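Long-range contact in 5-formaminoimidazole-4-carboxamide-1-(Beta)-D-ribofuranosyl 5'-monophosphate synthetase (Thermococcus kodakarensis, PDB 2PBZ), which binds ATP and probably, with magnesium or manganese, forms a carbon-nitrogen bond in purine biosynthesis, as an ATP-grasp ligase on the route to IMP: residues E120-I132 and E145-S154. Residues are numbered along the deposited sequence; the frame is centred on the assembly and turned at random.
Sequences EDAKPDELYFVRI and EGSELEERLS. With ATP (adenosine-5'-triphosphate), chain D.
Tyr128 and Glu148 form a hydrogen-bonded antiparallel pair: Tyr128 N reaches Glu148 O at 2.9 Å, while the return bond from Glu148 N to Tyr128 O is weak. Two residues on, Val130 N donates to Gly146 O, also at 2.9 Å. Just before strand 147-148, Glu145 OE1 accepts a weak bond from Ile132 N at 3.2 Å. Its OE2 stands 2.8 Å from ATP O3A, the oxygen bridging the alpha and beta phosphates, an acceptor-to-acceptor approach that a metal ion or proton would probably ease. Phe129, with CG anti to its backbone N (chi1 -168°), lays one ring face over the adenine, CE2 3.4 Å from ATP C8, and its CZ meets Glu145 CB obliquely. With the ring cut back to an alanine, that side of the adenine is likely to lose its stacking partner. Phe129 and Glu145 thus line the ATP pocket, consistent with an ATP-grasp fold. Arg152 brings its guanidinium edge to Val130, NH1 3.3 Å from CG2; Ser154 OG donates to Glu148 OE1 on its syn side. Strand 128-131 is the middle of a three-stranded antiparallel sheet, flanked by 147-148 and by 161-164, where Glu163 and Arg161 pair with the backbones of Phe129 and Arg131, and Glu163 also salt-bridges Arg131; helix 99-109 packs against Arg131 and Ile132.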
loop_
_atom_site.group_PDB
_atom_site.type_symbol
_atom_site.label_atom_id
_atom_site.label_comp_id
_atom_site.label_asym_id
_atom_site.label_seq_id
_atom_site.Cartn_x
_atom_site.Cartn_y
_atom_site.Cartn_z
ATOM N N GLU A 120 -3.655 39.040 -4.637
ATOM C CA GLU A 120 -3.455 39.508 -6.002
ATOM C C GLU A 120 -3.862 38.319 -6.858
ATOM O O GLU A 120 -3.169 37.949 -7.809
ATOM C CB GLU A 120 -1.985 39.830 -6.272
ATOM C CG GLU A 120 -1.401 40.912 -5.393
ATOM C CD GLU A 120 0.052 41.165 -5.718
ATOM O OE1 GLU A 120 0.345 41.612 -6.842
ATOM O OE2 GLU A 120 0.904 40.907 -4.849
ATOM N N ASP A 121 -4.998 37.736 -6.478
ATOM C CA ASP A 121 -5.618 36.568 -7.106
ATOM C C ASP A 121 -5.875 36.598 -8.626
ATOM O O ASP A 121 -5.098 37.135 -9.433
ATOM C CB ASP A 121 -6.966 36.329 -6.440
ATOM C CG ASP A 121 -7.932 37.471 -6.710
ATOM O OD1 ASP A 121 -9.126 37.384 -6.314
ATOM O OD2 ASP A 121 -7.465 38.466 -7.335
ATOM N N ALA A 122 -7.007 35.997 -8.984
ATOM C CA ALA A 122 -7.472 35.919 -10.351
ATOM C C ALA A 122 -8.950 35.501 -10.258
ATOM O O ALA A 122 -9.483 34.758 -11.111
ATOM C CB ALA A 122 -6.656 34.889 -11.123
ATOM N N LYS A 123 -9.579 35.991 -9.189
ATOM C CA LYS A 123 -10.989 35.768 -8.878
ATOM C C LYS A 123 -11.875 35.679 -10.127
ATOM O O LYS A 123 -11.892 36.604 -10.949
ATOM C CB LYS A 123 -11.478 36.928 -8.008
ATOM C CG LYS A 123 -11.161 38.293 -8.615
ATOM C CD LYS A 123 -11.375 39.441 -7.614
ATOM C CE LYS A 123 -10.838 40.789 -8.149
ATOM N NZ LYS A 123 -11.578 41.284 -9.356
ATOM N N PRO A 124 -12.639 34.580 -10.278
ATOM C CA PRO A 124 -12.722 33.433 -9.366
ATOM C C PRO A 124 -12.071 32.220 -10.037
ATOM O O PRO A 124 -11.130 32.362 -10.830
ATOM C CB PRO A 124 -14.223 33.244 -9.231
ATOM C CG PRO A 124 -14.654 33.400 -10.677
ATOM C CD PRO A 124 -13.802 34.578 -11.195
ATOM N N ASP A 125 -12.607 31.038 -9.741
ATOM C CA ASP A 125 -12.095 29.790 -10.312
ATOM C C ASP A 125 -10.571 29.706 -10.134
ATOM O O ASP A 125 -9.911 28.790 -10.654
ATOM C CB ASP A 125 -12.476 29.676 -11.811
ATOM C CG ASP A 125 -12.343 28.229 -12.361
ATOM O OD1 ASP A 125 -11.191 27.755 -12.601
ATOM O OD2 ASP A 125 -13.404 27.568 -12.539
ATOM N N GLU A 126 -10.016 30.680 -9.416
ATOM C CA GLU A 126 -8.596 30.699 -9.109
ATOM C C GLU A 126 -8.583 30.470 -7.603
ATOM O O GLU A 126 -8.598 31.426 -6.816
ATOM C CB GLU A 126 -7.973 32.056 -9.427
ATOM C CG GLU A 126 -6.461 32.076 -9.261
ATOM C CD GLU A 126 -5.742 31.277 -10.334
ATOM O OE1 GLU A 126 -6.136 30.104 -10.564
ATOM O OE2 GLU A 126 -4.792 31.818 -10.949
ATOM N N LEU A 127 -8.613 29.201 -7.201
ATOM C CA LEU A 127 -8.585 28.870 -5.784
ATOM C C LEU A 127 -7.160 28.849 -5.261
ATOM O O LEU A 127 -6.199 28.719 -6.026
ATOM C CB LEU A 127 -9.256 27.519 -5.536
ATOM C CG LEU A 127 -9.323 26.549 -6.717
ATOM C CD1 LEU A 127 -7.922 26.276 -7.278
ATOM C CD2 LEU A 127 -9.998 25.264 -6.254
ATOM N N TYR A 128 -7.032 28.992 -3.949
ATOM C CA TYR A 128 -5.721 28.994 -3.315
ATOM C C TYR A 128 -5.737 28.174 -2.029
ATOM O O TYR A 128 -6.797 27.903 -1.466
ATOM C CB TYR A 128 -5.291 30.431 -3.012
ATOM C CG TYR A 128 -5.145 31.289 -4.241
ATOM C CD1 TYR A 128 -6.222 31.999 -4.764
ATOM C CD2 TYR A 128 -3.916 31.404 -4.879
ATOM C CE1 TYR A 128 -6.060 32.813 -5.899
ATOM C CE2 TYR A 128 -3.755 32.208 -6.007
ATOM C CZ TYR A 128 -4.821 32.905 -6.505
ATOM O OH TYR A 128 -4.632 33.718 -7.590
ATOM N N PHE A 129 -4.553 27.781 -1.576
ATOM C CA PHE A 129 -4.415 27.006 -0.356
ATOM C C PHE A 129 -3.935 27.957 0.740
ATOM O O PHE A 129 -3.064 28.783 0.500
ATOM C CB PHE A 129 -3.387 25.884 -0.560
ATOM C CG PHE A 129 -3.371 24.856 0.548
ATOM C CD1 PHE A 129 -4.414 23.929 0.682
ATOM C CD2 PHE A 129 -2.321 24.827 1.473
ATOM C CE1 PHE A 129 -4.413 22.991 1.722
ATOM C CE2 PHE A 129 -2.305 23.893 2.522
ATOM C CZ PHE A 129 -3.357 22.973 2.646
ATOM N N VAL A 130 -4.521 27.846 1.928
ATOM C CA VAL A 130 -4.129 28.670 3.073
ATOM C C VAL A 130 -3.453 27.738 4.087
ATOM O O VAL A 130 -4.100 26.836 4.621
ATOM C CB VAL A 130 -5.358 29.317 3.743
ATOM C CG1 VAL A 130 -4.913 30.209 4.887
ATOM C CG2 VAL A 130 -6.159 30.098 2.725
ATOM N N ARG A 131 -2.165 27.947 4.344
ATOM C CA ARG A 131 -1.429 27.097 5.276
ATOM C C ARG A 131 -1.433 27.619 6.704
ATOM O O ARG A 131 -1.697 28.792 6.930
ATOM C CB ARG A 131 0.017 26.924 4.800
ATOM C CG ARG A 131 0.772 25.830 5.541
ATOM C CD ARG A 131 0.842 24.543 4.730
ATOM N NE ARG A 131 1.693 24.724 3.565
ATOM C CZ ARG A 131 2.972 25.096 3.632
ATOM N NH1 ARG A 131 3.534 25.322 4.819
ATOM N NH2 ARG A 131 3.694 25.250 2.511
ATOM N N ILE A 132 -1.134 26.728 7.654
ATOM C CA ILE A 132 -1.092 27.028 9.102
ATOM C C ILE A 132 -2.289 27.849 9.573
ATOM O O ILE A 132 -3.443 27.417 9.454
ATOM C CB ILE A 132 0.204 27.784 9.509
ATOM C CG1 ILE A 132 1.420 26.853 9.400
ATOM C CG2 ILE A 132 0.080 28.318 10.944
ATOM C CD1 ILE A 132 2.670 27.395 10.090
ATOM N N GLU A 145 -5.818 23.974 7.757
ATOM C CA GLU A 145 -5.493 24.476 6.425
ATOM C C GLU A 145 -6.789 24.994 5.797
ATOM O O GLU A 145 -7.494 25.792 6.409
ATOM C CB GLU A 145 -4.889 23.368 5.543
ATOM C CG GLU A 145 -4.072 22.318 6.300
ATOM C CD GLU A 145 -2.659 22.751 6.650
ATOM O OE1 GLU A 145 -2.452 23.927 7.031
ATOM O OE2 GLU A 145 -1.751 21.895 6.556
ATOM N N GLY A 146 -7.117 24.539 4.595
ATOM C CA GLY A 146 -8.328 25.013 3.951
ATOM C C GLY A 146 -8.031 25.786 2.674
ATOM O O GLY A 146 -7.000 26.475 2.588
ATOM N N SER A 147 -8.913 25.675 1.677
ATOM C CA SER A 147 -8.718 26.371 0.399
ATOM C C SER A 147 -9.945 27.194 -0.003
ATOM O O SER A 147 -11.073 26.689 0.021
ATOM C CB SER A 147 -8.382 25.364 -0.714
ATOM O OG SER A 147 -9.414 24.404 -0.900
ATOM N N GLU A 148 -9.716 28.459 -0.366
ATOM C CA GLU A 148 -10.791 29.380 -0.764
ATOM C C GLU A 148 -10.694 29.781 -2.245
ATOM O O GLU A 148 -9.684 29.522 -2.911
ATOM C CB GLU A 148 -10.780 30.638 0.143
ATOM C CG GLU A 148 -12.027 31.558 0.020
ATOM C CD GLU A 148 -12.213 32.549 1.201
ATOM O OE1 GLU A 148 -12.453 32.099 2.357
ATOM O OE2 GLU A 148 -12.129 33.786 0.971
ATOM N N LEU A 149 -11.752 30.418 -2.745
ATOM C CA LEU A 149 -11.837 30.842 -4.147
ATOM C C LEU A 149 -11.567 32.347 -4.318
ATOM O O LEU A 149 -10.750 32.937 -3.596
ATOM C CB LEU A 149 -13.241 30.505 -4.688
ATOM C CG LEU A 149 -13.850 29.187 -4.169
ATOM C CD1 LEU A 149 -15.378 29.303 -4.045
ATOM C CD2 LEU A 149 -13.450 28.039 -5.093
ATOM N N GLU A 150 -12.280 32.958 -5.271
ATOM C CA GLU A 150 -12.145 34.391 -5.564
ATOM C C GLU A 150 -12.147 35.254 -4.283
ATOM O O GLU A 150 -11.085 35.719 -3.860
ATOM C CB GLU A 150 -13.263 34.857 -6.523
ATOM C CG GLU A 150 -14.648 35.073 -5.899
ATOM C CD GLU A 150 -15.441 33.779 -5.723
ATOM O OE1 GLU A 150 -15.907 33.238 -6.757
ATOM O OE2 GLU A 150 -15.597 33.313 -4.563
ATOM N N GLU A 151 -13.320 35.435 -3.666
ATOM C CA GLU A 151 -13.473 36.228 -2.445
ATOM C C GLU A 151 -12.167 36.512 -1.704
ATOM O O GLU A 151 -11.663 37.645 -1.773
ATOM C CB GLU A 151 -14.461 35.546 -1.492
ATOM C CG GLU A 151 -14.151 34.096 -1.218
ATOM C CD GLU A 151 -15.401 33.248 -1.215
ATOM O OE1 GLU A 151 -16.286 33.514 -0.361
ATOM O OE2 GLU A 151 -15.502 32.327 -2.062
ATOM N N ARG A 152 -11.624 35.508 -0.997
ATOM C CA ARG A 152 -10.360 35.680 -0.273
ATOM C C ARG A 152 -10.547 36.560 0.976
ATOM O O ARG A 152 -9.619 36.696 1.783
ATOM C CB ARG A 152 -9.334 36.325 -1.218
ATOM C CG ARG A 152 -7.892 36.370 -0.754
ATOM C CD ARG A 152 -7.347 34.980 -0.533
ATOM N NE ARG A 152 -7.812 34.496 0.758
ATOM C CZ ARG A 152 -7.598 33.270 1.234
ATOM N NH1 ARG A 152 -6.919 32.369 0.516
ATOM N NH2 ARG A 152 -8.050 32.952 2.446
ATOM N N LEU A 153 -11.741 37.148 1.133
ATOM C CA LEU A 153 -12.048 38.027 2.280
ATOM C C LEU A 153 -11.612 37.478 3.644
ATOM O O LEU A 153 -10.555 37.856 4.177
ATOM C CB LEU A 153 -13.549 38.336 2.338
ATOM C CG LEU A 153 -14.121 39.251 1.242
ATOM C CD1 LEU A 153 -14.655 38.399 0.093
ATOM C CD2 LEU A 153 -15.243 40.122 1.824
ATOM N N SER A 154 -12.463 36.624 4.206
ATOM C CA SER A 154 -12.231 35.969 5.491
ATOM C C SER A 154 -10.742 35.831 5.812
ATOM O O SER A 154 -10.193 34.718 5.730
ATOM C CB SER A 154 -12.830 34.564 5.464
ATOM O OG SER A 154 -12.086 33.748 4.571
HETATM P PG ATP D . 0.922 20.757 9.834
HETATM O O1G ATP D . 1.891 21.890 9.520
HETATM O O2G ATP D . -0.040 21.226 11.099
HETATM O O3G ATP D . 1.746 19.401 10.247
HETATM P PB ATP D . 0.920 19.977 7.243
HETATM O O1B ATP D . 1.864 21.062 6.883
HETATM O O2B ATP D . 1.735 18.621 7.611
HETATM O O3B ATP D . -0.000 20.443 8.516
HETATM P PA ATP D . 0.453 19.200 4.584
HETATM O O1A ATP D . 1.235 17.946 4.671
HETATM O O2A ATP D . 1.341 20.366 3.927
HETATM O O3A ATP D . -0.137 19.695 6.052
HETATM O "O5'" ATP D . -0.914 18.979 3.761
HETATM C "C5'" ATP D . -0.681 18.458 2.488
HETATM C "C4'" ATP D . -2.077 18.279 1.905
HETATM O "O4'" ATP D . -2.801 19.551 1.810
HETATM C "C3'" ATP D . -2.049 17.638 0.518
HETATM O "O3'" ATP D . -2.734 16.412 0.563
HETATM C "C2'" ATP D . -2.714 18.617 -0.423
HETATM O "O2'" ATP D . -3.893 18.026 -1.002
HETATM C "C1'" ATP D . -3.041 19.866 0.417
HETATM N N9 ATP D . -2.164 20.961 -0.059
HETATM C C8 ATP D . -1.007 21.430 0.530
HETATM N N7 ATP D . -0.502 22.396 -0.163
HETATM C C5 ATP D . -1.286 22.615 -1.251
HETATM C C6 ATP D . -1.260 23.528 -2.352
HETATM N N6 ATP D . -0.222 24.459 -2.455
HETATM N N1 ATP D . -2.262 23.455 -3.298
HETATM C C2 ATP D . -3.267 22.562 -3.208
HETATM N N3 ATP D . -3.322 21.698 -2.181
HETATM C C4 ATP D . -2.374 21.701 -1.197
#